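Probable sugar kinase (Clostridium perfringens, PDB 3KZH) probably phosphorylates a sugar or related substrate, as expected of a carbohydrate kinase of the pfkB family, in the ribokinase clan. Local coordinates at residues L9-A14 against N47-M52; V141-N146 against D166-E171; I186-H191 against V222-D227. One frame throughout, in Å; residues are numbered along the deposited sequence.

Contact 1. Residues L9-A14 against N47-M52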
loop_
_atom_site.group_PDB
_atom_site.type_symbol
_atom_site.label_atom_id
_atom_site.label_comp_id
_atom_site.label_asym_id
_atom_site.label_seq_id
_atom_site.Cartn_x
_atom_site.Cartn_y
_atom_site.Cartn_z
ATOM N N LEU A 9 27.663 -3.165 -4.312
ATOM C CA LEU A 9 27.687 -2.680 -2.937
ATOM C C LEU A 9 26.499 -3.307 -2.244
ATOM O O LEU A 9 25.385 -3.280 -2.769
ATOM C CB LEU A 9 27.537 -1.151 -2.864
ATOM C CG LEU A 9 28.202 -0.449 -1.664
ATOM C CD1 LEU A 9 28.492 0.956 -2.061
ATOM C CD2 LEU A 9 27.454 -0.502 -0.346
ATOM N N LEU A 10 26.744 -3.819 -1.042
ATOM C CA LEU A 10 25.697 -4.424 -0.256
ATOM C C LEU A 10 25.232 -3.508 0.855
ATOM O O LEU A 10 26.042 -2.889 1.544
ATOM C CB LEU A 10 26.143 -5.776 0.309
ATOM C CG LEU A 10 25.169 -6.598 1.174
ATOM C CD1 LEU A 10 23.904 -6.984 0.412
ATOM C CD2 LEU A 10 25.882 -7.832 1.672
ATOM N N VAL A 11 23.913 -3.377 0.965
ATOM C CA VAL A 11 23.284 -2.589 2.012
ATOM C C VAL A 11 22.451 -3.628 2.753
ATOM O O VAL A 11 21.707 -4.383 2.128
ATOM C CB VAL A 11 22.383 -1.434 1.443
ATOM C CG1 VAL A 11 21.757 -0.620 2.578
ATOM C CG2 VAL A 11 23.188 -0.509 0.532
ATOM N N PHE A 12 22.640 -3.711 4.067
ATOM C CA PHE A 12 21.920 -4.670 4.909
ATOM C C PHE A 12 21.149 -3.913 5.998
ATOM O O PHE A 12 21.761 -3.261 6.831
ATOM C CB PHE A 12 22.935 -5.669 5.521
ATOM C CG PHE A 12 22.319 -6.769 6.360
ATOM C CD1 PHE A 12 21.862 -7.954 5.756
ATOM C CD2 PHE A 12 22.235 -6.645 7.764
ATOM C CE1 PHE A 12 21.321 -9.027 6.537
ATOM C CE2 PHE A 12 21.701 -7.696 8.563
ATOM C CZ PHE A 12 21.243 -8.894 7.940
ATOM N N GLY A 13 19.822 -4.041 6.007
ATOM C CA GLY A 13 18.999 -3.364 7.001
ATOM C C GLY A 13 17.498 -3.357 6.746
ATOM O O GLY A 13 17.018 -3.925 5.770
ATOM N N ALA A 14 16.770 -2.635 7.594
ATOM C CA ALA A 14 15.305 -2.537 7.545
ATOM C C ALA A 14 14.633 -1.741 6.412
ATOM O O ALA A 14 15.220 -0.825 5.842
ATOM C CB ALA A 14 14.798 -2.039 8.889
ATOM N N ASN A 47 16.512 3.779 2.291
ATOM C CA ASN A 47 16.708 5.103 1.719
ATOM C C ASN A 47 18.115 5.170 1.113
ATOM O O ASN A 47 18.279 5.690 0.013
ATOM C CB ASN A 47 16.547 6.213 2.787
ATOM C CG ASN A 47 15.187 6.186 3.499
ATOM O OD1 ASN A 47 14.154 5.924 2.895
ATOM N ND2 ASN A 47 15.197 6.473 4.795
ATOM N N ILE A 48 19.110 4.603 1.809
ATOM C CA ILE A 48 20.503 4.594 1.328
ATOM C C ILE A 48 20.582 3.851 -0.012
ATOM O O ILE A 48 21.069 4.410 -0.996
ATOM C CB ILE A 48 21.508 3.965 2.368
ATOM C CG1 ILE A 48 21.608 4.853 3.611
ATOM C CG2 ILE A 48 22.905 3.808 1.765
ATOM C CD1 ILE A 48 22.360 4.245 4.795
ATOM N N ALA A 49 20.030 2.632 -0.033
ATOM C CA ALA A 49 19.977 1.772 -1.214
ATOM C C ALA A 49 19.280 2.434 -2.406
ATOM O O ALA A 49 19.752 2.296 -3.539
ATOM C CB ALA A 49 19.302 0.474 -0.876
ATOM N N GLU A 50 18.206 3.191 -2.139
ATOM C CA GLU A 50 17.473 3.909 -3.198
ATOM C C GLU A 50 18.350 5.006 -3.803
ATOM O O GLU A 50 18.535 5.031 -5.025
ATOM C CB GLU A 50 16.125 4.513 -2.722
ATOM C CG GLU A 50 15.232 4.905 -3.921
ATOM C CD GLU A 50 13.976 5.726 -3.622
ATOM O OE1 GLU A 50 13.339 5.561 -2.565
ATOM O OE2 GLU A 50 13.594 6.533 -4.497
ATOM N N ASN A 51 18.940 5.842 -2.940
ATOM C CA ASN A 51 19.827 6.949 -3.345
ATOM C C ASN A 51 21.034 6.462 -4.176
ATOM O O ASN A 51 21.457 7.132 -5.117
ATOM C CB ASN A 51 20.358 7.709 -2.117
ATOM C CG ASN A 51 19.300 8.521 -1.402
ATOM O OD1 ASN A 51 18.893 8.194 -0.279
ATOM N ND2 ASN A 51 18.901 9.624 -2.014
HETATM N N MSE A 52 21.522 5.261 -3.836
HETATM C CA MSE A 52 22.655 4.589 -4.492
HETATM C C MSE A 52 22.298 4.113 -5.907
HETATM O O MSE A 52 23.029 4.367 -6.865
HETATM C CB MSE A 52 23.122 3.381 -3.662
HETATM C CG MSE A 52 24.235 3.671 -2.683
HETATM SE SE MSE A 52 24.936 2.117 -1.791
HETATM C CE MSE A 52 25.938 3.047 -0.375
#

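Contact 2. Residues V141-N146 against D166-E171. With BGC (beta-D-glucopyranose), chain C.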
loop_
_atom_site.group_PDB
_atom_site.type_symbol
_atom_site.label_atom_id
_atom_site.label_comp_id
_atom_site.label_asym_id
_atom_site.label_seq_id
_atom_site.Cartn_x
_atom_site.Cartn_y
_atom_site.Cartn_z
ATOM N N VAL A 141 27.111 -1.700 3.842
ATOM C CA VAL A 141 26.517 -0.676 4.704
ATOM C C VAL A 141 25.626 -1.291 5.772
ATOM O O VAL A 141 24.818 -2.186 5.511
ATOM C CB VAL A 141 25.700 0.371 3.866
ATOM C CG1 VAL A 141 24.978 1.388 4.765
ATOM C CG2 VAL A 141 26.616 1.097 2.897
ATOM N N LEU A 142 25.805 -0.794 6.989
ATOM C CA LEU A 142 25.043 -1.221 8.149
ATOM C C LEU A 142 24.713 0.021 8.952
ATOM O O LEU A 142 25.391 1.041 8.843
ATOM C CB LEU A 142 25.875 -2.154 9.059
ATOM C CG LEU A 142 26.384 -3.552 8.676
ATOM C CD1 LEU A 142 27.154 -4.159 9.825
ATOM C CD2 LEU A 142 25.241 -4.445 8.297
ATOM N N ASP A 143 23.643 -0.071 9.730
ATOM C CA ASP A 143 23.254 0.990 10.642
ATOM C C ASP A 143 23.410 0.389 12.041
ATOM O O ASP A 143 23.777 -0.779 12.150
ATOM C CB ASP A 143 21.838 1.536 10.346
ATOM C CG ASP A 143 20.705 0.516 10.527
ATOM O OD1 ASP A 143 20.906 -0.635 10.973
ATOM O OD2 ASP A 143 19.568 0.909 10.204
ATOM N N SER A 144 23.069 1.140 13.084
ATOM C CA SER A 144 23.216 0.668 14.460
ATOM C C SER A 144 21.977 0.050 15.135
ATOM O O SER A 144 21.858 0.077 16.367
ATOM C CB SER A 144 23.772 1.809 15.299
ATOM O OG SER A 144 22.916 2.921 15.182
ATOM N N ASP A 145 21.102 -0.560 14.333
ATOM C CA ASP A 145 19.858 -1.188 14.807
ATOM C C ASP A 145 19.986 -2.472 15.633
ATOM O O ASP A 145 19.369 -2.596 16.691
ATOM C CB ASP A 145 18.926 -1.470 13.627
ATOM C CG ASP A 145 17.831 -0.431 13.477
ATOM O OD1 ASP A 145 18.110 0.781 13.616
ATOM O OD2 ASP A 145 16.680 -0.836 13.201
ATOM N N ASN A 146 20.774 -3.420 15.135
ATOM C CA ASN A 146 20.962 -4.702 15.797
ATOM C C ASN A 146 22.453 -4.938 16.097
ATOM O O ASN A 146 23.196 -5.422 15.228
ATOM C CB ASN A 146 20.386 -5.815 14.904
ATOM C CG ASN A 146 20.004 -7.071 15.680
ATOM O OD1 ASN A 146 20.769 -7.576 16.508
ATOM N ND2 ASN A 146 18.836 -7.616 15.366
ATOM N N ASP A 166 26.519 3.910 9.643
ATOM C CA ASP A 166 25.635 5.074 9.709
ATOM C C ASP A 166 25.063 4.892 11.139
ATOM O O ASP A 166 24.149 4.098 11.335
ATOM C CB ASP A 166 24.518 4.976 8.652
ATOM C CG ASP A 166 23.659 6.251 8.561
ATOM O OD1 ASP A 166 23.495 6.953 9.579
ATOM O OD2 ASP A 166 23.145 6.561 7.459
ATOM N N PRO A 167 25.596 5.619 12.149
ATOM C CA PRO A 167 25.129 5.506 13.543
ATOM C C PRO A 167 23.677 5.820 13.916
ATOM O O PRO A 167 23.278 5.508 15.034
ATOM C CB PRO A 167 26.104 6.406 14.317
ATOM C CG PRO A 167 27.321 6.411 13.476
ATOM C CD PRO A 167 26.742 6.541 12.091
ATOM N N VAL A 168 22.902 6.416 13.001
ATOM C CA VAL A 168 21.475 6.782 13.202
ATOM C C VAL A 168 21.177 7.841 14.303
ATOM O O VAL A 168 20.507 8.845 14.031
ATOM C CB VAL A 168 20.544 5.505 13.318
ATOM C CG1 VAL A 168 19.072 5.886 13.480
ATOM C CG2 VAL A 168 20.697 4.643 12.071
ATOM N N SER A 169 21.658 7.602 15.524
ATOM C CA SER A 169 21.473 8.509 16.662
ATOM C C SER A 169 22.610 8.335 17.663
ATOM O O SER A 169 23.336 7.341 17.615
ATOM C CB SER A 169 20.128 8.255 17.366
ATOM O OG SER A 169 20.155 7.080 18.165
ATOM N N ALA A 170 22.745 9.308 18.571
ATOM C CA ALA A 170 23.767 9.298 19.631
ATOM C C ALA A 170 23.537 8.179 20.648
ATOM O O ALA A 170 24.490 7.580 21.159
ATOM C CB ALA A 170 23.783 10.622 20.333
ATOM N N GLU A 171 22.258 7.899 20.906
ATOM C CA GLU A 171 21.821 6.864 21.835
ATOM C C GLU A 171 22.182 5.499 21.256
ATOM O O GLU A 171 22.775 4.680 21.943
ATOM C CB GLU A 171 20.305 6.982 22.066
ATOM C CG GLU A 171 19.746 6.259 23.302
ATOM C CD GLU A 171 19.353 4.806 23.045
ATOM O OE1 GLU A 171 18.603 4.546 22.076
ATOM O OE2 GLU A 171 19.804 3.927 23.814
HETATM C C2 BGC C . 22.267 11.117 11.615
HETATM C C3 BGC C . 22.053 12.305 10.627
HETATM C C4 BGC C . 23.518 12.640 10.120
HETATM C C5 BGC C . 24.224 11.400 9.425
HETATM C C6 BGC C . 25.601 11.636 8.953
HETATM C C1 BGC C . 22.885 9.954 10.842
HETATM O O1 BGC C . 23.031 8.995 11.616
HETATM O O2 BGC C . 21.136 10.754 12.060
HETATM O O3 BGC C . 21.599 13.243 11.375
HETATM O O4 BGC C . 23.433 13.662 9.294
HETATM O O5 BGC C . 24.243 10.309 10.316
#

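Contact 3. Residues I186-H191 against V222-D227. With BGC (beta-D-glucopyranose), chain C.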
loop_
_atom_site.group_PDB
_atom_site.type_symbol
_atom_site.label_atom_id
_atom_site.label_comp_id
_atom_site.label_asym_id
_atom_site.label_seq_id
_atom_site.Cartn_x
_atom_site.Cartn_y
_atom_site.Cartn_z
ATOM N N ILE A 186 33.300 5.028 9.062
ATOM C CA ILE A 186 32.242 5.416 9.988
ATOM C C ILE A 186 31.799 6.804 9.500
ATOM O O ILE A 186 32.585 7.559 8.934
ATOM C CB ILE A 186 32.670 5.402 11.503
ATOM C CG1 ILE A 186 33.872 6.305 11.778
ATOM C CG2 ILE A 186 32.920 3.966 11.972
ATOM C CD1 ILE A 186 33.960 6.744 13.211
ATOM N N LYS A 187 30.516 7.127 9.694
ATOM C CA LYS A 187 29.973 8.391 9.255
ATOM C C LYS A 187 29.064 9.022 10.378
ATOM O O LYS A 187 27.806 9.012 10.278
ATOM C CB LYS A 187 29.206 8.247 7.933
ATOM C CG LYS A 187 29.232 9.549 7.065
ATOM C CD LYS A 187 28.180 10.540 7.416
ATOM C CE LYS A 187 26.775 9.988 7.331
ATOM N NZ LYS A 187 25.961 10.371 8.433
ATOM N N PRO A 188 29.693 9.548 11.439
ATOM C CA PRO A 188 28.846 10.143 12.464
ATOM C C PRO A 188 28.694 11.653 12.356
ATOM O O PRO A 188 29.341 12.271 11.526
ATOM C CB PRO A 188 29.588 9.754 13.750
ATOM C CG PRO A 188 31.004 9.849 13.347
ATOM C CD PRO A 188 30.996 9.175 12.023
ATOM N N ASN A 189 27.762 12.223 13.119
ATOM C CA ASN A 189 27.652 13.672 13.148
ATOM C C ASN A 189 28.484 14.123 14.359
ATOM O O ASN A 189 29.110 13.278 15.012
ATOM C CB ASN A 189 26.197 14.192 13.129
ATOM C CG ASN A 189 25.371 13.791 14.343
ATOM O OD1 ASN A 189 25.867 13.237 15.319
ATOM N ND2 ASN A 189 24.090 14.104 14.286
ATOM N N ARG A 190 28.497 15.418 14.662
ATOM C CA ARG A 190 29.279 15.935 15.793
ATOM C C ARG A 190 29.023 15.191 17.112
ATOM O O ARG A 190 29.950 14.576 17.646
ATOM C CB ARG A 190 29.066 17.442 15.962
ATOM C CG ARG A 190 30.021 18.092 16.964
ATOM C CD ARG A 190 29.705 19.556 17.204
ATOM N NE ARG A 190 29.965 20.377 16.022
ATOM C CZ ARG A 190 31.034 21.155 15.853
ATOM N NH1 ARG A 190 31.976 21.234 16.791
ATOM N NH2 ARG A 190 31.153 21.875 14.744
ATOM N N HIS A 191 27.754 15.123 17.529
ATOM C CA HIS A 191 27.354 14.462 18.775
ATOM C C HIS A 191 27.595 12.949 18.812
ATOM O O HIS A 191 28.054 12.434 19.823
ATOM C CB HIS A 191 25.898 14.796 19.135
ATOM C CG HIS A 191 25.599 14.689 20.602
ATOM N ND1 HIS A 191 26.289 15.408 21.557
ATOM C CD2 HIS A 191 24.713 13.923 21.280
ATOM C CE1 HIS A 191 25.842 15.085 22.758
ATOM N NE2 HIS A 191 24.887 14.185 22.618
ATOM N N VAL A 222 37.261 8.299 7.938
ATOM C CA VAL A 222 36.353 9.011 8.849
ATOM C C VAL A 222 35.674 10.234 8.224
ATOM O O VAL A 222 36.331 11.076 7.642
ATOM C CB VAL A 222 37.081 9.452 10.165
ATOM C CG1 VAL A 222 36.106 10.155 11.141
ATOM C CG2 VAL A 222 37.709 8.263 10.849
ATOM N N PHE A 223 34.353 10.304 8.361
ATOM C CA PHE A 223 33.553 11.425 7.862
ATOM C C PHE A 223 32.649 11.907 9.004
ATOM O O PHE A 223 31.829 11.143 9.508
ATOM C CB PHE A 223 32.689 11.014 6.658
ATOM C CG PHE A 223 33.473 10.569 5.461
ATOM C CD1 PHE A 223 34.024 11.509 4.573
ATOM C CD2 PHE A 223 33.726 9.201 5.251
ATOM C CE1 PHE A 223 34.837 11.089 3.492
ATOM C CE2 PHE A 223 34.536 8.769 4.173
ATOM C CZ PHE A 223 35.095 9.728 3.291
ATOM N N ILE A 224 32.848 13.147 9.454
ATOM C CA ILE A 224 32.039 13.714 10.541
ATOM C C ILE A 224 31.180 14.874 10.020
ATOM O O ILE A 224 31.709 15.910 9.605
ATOM C CB ILE A 224 32.923 14.160 11.792
ATOM C CG1 ILE A 224 33.723 12.972 12.342
ATOM C CG2 ILE A 224 32.028 14.639 12.947
ATOM C CD1 ILE A 224 34.892 13.334 13.244
ATOM N N SER A 225 29.859 14.679 10.024
ATOM C CA SER A 225 28.897 15.699 9.577
ATOM C C SER A 225 28.836 16.781 10.642
ATOM O O SER A 225 28.759 16.466 11.825
ATOM C CB SER A 225 27.494 15.110 9.396
ATOM O OG SER A 225 27.485 14.065 8.462
ATOM N N LEU A 226 28.923 18.045 10.223
ATOM C CA LEU A 226 28.894 19.184 11.148
ATOM C C LEU A 226 27.750 20.137 10.817
ATOM O O LEU A 226 27.885 21.360 10.953
ATOM C CB LEU A 226 30.231 19.934 11.087
ATOM C CG LEU A 226 31.540 19.161 11.247
ATOM C CD1 LEU A 226 32.691 20.072 10.902
ATOM C CD2 LEU A 226 31.655 18.586 12.658
ATOM N N ASP A 227 26.628 19.558 10.382
ATOM C CA ASP A 227 25.405 20.278 9.988
ATOM C C ASP A 227 25.642 21.391 8.951
ATOM O O ASP A 227 25.938 21.096 7.789
ATOM C CB ASP A 227 24.631 20.791 11.221
ATOM C CG ASP A 227 23.869 19.685 11.965
ATOM O OD1 ASP A 227 24.006 18.482 11.634
ATOM O OD2 ASP A 227 23.109 20.034 12.896
HETATM C C2 BGC C . 22.267 11.117 11.615
HETATM C C3 BGC C . 22.053 12.305 10.627
HETATM C C4 BGC C . 23.518 12.640 10.120
HETATM C C5 BGC C . 24.224 11.400 9.425
HETATM C C6 BGC C . 25.601 11.636 8.953
HETATM C C1 BGC C . 22.885 9.954 10.842
HETATM O O1 BGC C . 23.031 8.995 11.616
HETATM O O2 BGC C . 21.136 10.754 12.060
HETATM O O3 BGC C . 21.599 13.243 11.375
HETATM O O4 BGC C . 23.433 13.662 9.294
HETATM O O5 BGC C . 24.243 10.309 10.316
#

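Contact 1. Residues L9-A14 against N47-M52
Leu-9 and Val-11, on a strand in the interior of the large sheet, pack against Ile-48, Ala-49 and Met-52 on one side of helix 44-54 in a wholly apolar, buried contact. The short segments run nearly antiparallel, their directions 155° apart, and their axes come within 9.0 Å. Met-52, present as selenomethionine, reaches across to both Leu-9 and Val-11. Its chain is extended beyond CG, so that the selenium and terminal methyl reach out to the strand. There it crosses the Leu-9 side chain at about a right angle, with CE 3.7 Å from Leu-9 CD1 and SE 3.9 Å from Leu-9 CD2, so both branches of the leucine fork are used. A long, unbranched chain suits this place, since it carries the selenium and methyl to the strand. Val-11 meets the helix through one methyl. With CG1 anti to the backbone N (chi1 -179°), CG2 is left to face the helix, 3.9 Å from Met-52 SE and 4.2 Å from Ala-49 CB. Ala-49 CA lies 6.4 Å from Val-11 CA, a closeness its small side chain permits. Ile-48 CG2 adds a looser contact, 4.5 Å from Val-11 CG2. Val-141 of the neighbouring strand touches both Leu-9 and Ile-48, while Ala-261 of helix 255-268 also touches Met-52. A helix laid on the apolar face of a largely parallel sheet is the arrangement found in the alpha/beta/alpha core of the ribokinase fold.

Contact 2. Residues V141-N146 against D166-E171
Ser-144 OG donates a short hydrogen bond, 2.6 Å, to the carbonyl oxygen of Pro-167, approaching from well above the carbonyl plane, 64° out of it. A chi1 of 56° sets the hydroxyl between the backbone N and the carbonyl carbon of its own residue, turned to the other segment. Next to this, Val-168 CG2 lies 3.7 Å from Asp-143 CB, covering the aliphatic base of the aspartate. At the other end, Asp-166 N bonds to Leu-142 O at 3.2 Å, where the two strands run side by side, and Asp-166 O receives a CA-H contact from Asp-143 CA, 3.3 Å away. The same segment touches the glucose unit, covalently joined to Lys-187: Val-168 O accepts from its O2 at 2.8 Å, and O1 lies 2.9 Å from Asp-166 OD1. Glu-192 also bonds to the sugar.

Behind these contacts, Ser-169 N reaches Pro-167 O from the opposite face at 2.7 Å, closing a classic gamma turn around Val-168, whose phi of 64° is unusual for a branched residue. The oxygen is thus gripped by two donors. Further out, Ser-169 OG, at the N-cap of the helix that follows, accepts from Lys-172 N. The bonds to Pro-167 O are consistent with a fixed turn that presents Val-168 O to the sugar, while Asp-166 reaches it through its own side chain.

Contact 3. Residues I186-H191 against V222-D227
From Ile-186 to Arg-190 the chain runs beside Val-222 to Leu-226, the end-to-end directions 26° apart, with Ser-225 N bonded to Pro-188 O at 2.9 Å and a weak bond from Phe-223 N to Ile-186 O. Between these two bonds the ladder is interrupted, because Pro-188 has no N-H to offer Phe-223 O; that oxygen instead faces the CA-H of Lys-187, at 3.3 Å from its CA. Ile-186 and Val-222 point to one face of the sheet, where both touch Phe-214 of helix 204-217. Phe-223 lies on the side covered by helices 255-268 and 273-288, and its CB is 3.8 Å from Lys-187 CG, the two side chains crossing at about a right angle.

Beyond CG the lysine bends at chi2, chi3 and chi4 and ends in a covalent link, NZ to C6 of the glucose at 1.4 Å, so this side chain is a modified lysine. Ser-225 OG lies 3.7 Å from Lys-187 CD and close to the sugar C6, a small residue fitting where the lysine and sugar meet. Asn-189 and Glu-192 match the N-x-x-E signature of the ribokinase family, at the start of helix 190-197. Asn-189 is the N-cap: with CG in the crowded position between the backbone N and the carbonyl carbon (chi1 63°), its OD1 accepts from Glu-192 N. Its CB rests 4.1 Å from Ser-225 CB. At the first position of the helix, Arg-190 lays one guanidinium face over Leu-226, whose CD2 is 3.9 Å from Arg-190 NH2, while Arg-190 NH1 bonds to the carbonyl oxygen of Ile-201.

How the contacts relate
Following the chain from the N terminus, contact 1 closes first, around strands 16-23 and 32-42 of the smaller sheet, and brings helix 44-54 back over the large one. Contact 2 encloses helix 147-157 and most of strand 162-166; contact 3 encloses the rest of helix 190-197 and all of helix 204-217. The three loops come in series, neither nested nor crossed. Strands 9-12 and 139-143 are neighbours, which ties contact 1 to contact 2 by backbone pairing and by Ile-48 packing on Asp-166. Contact 2 meets contact 3 where Pro-167 abuts Lys-187 and Pro-188, and both touch the glucose. Contacts 1 and 3 do not touch, their nearest atoms being about 8 Å apart.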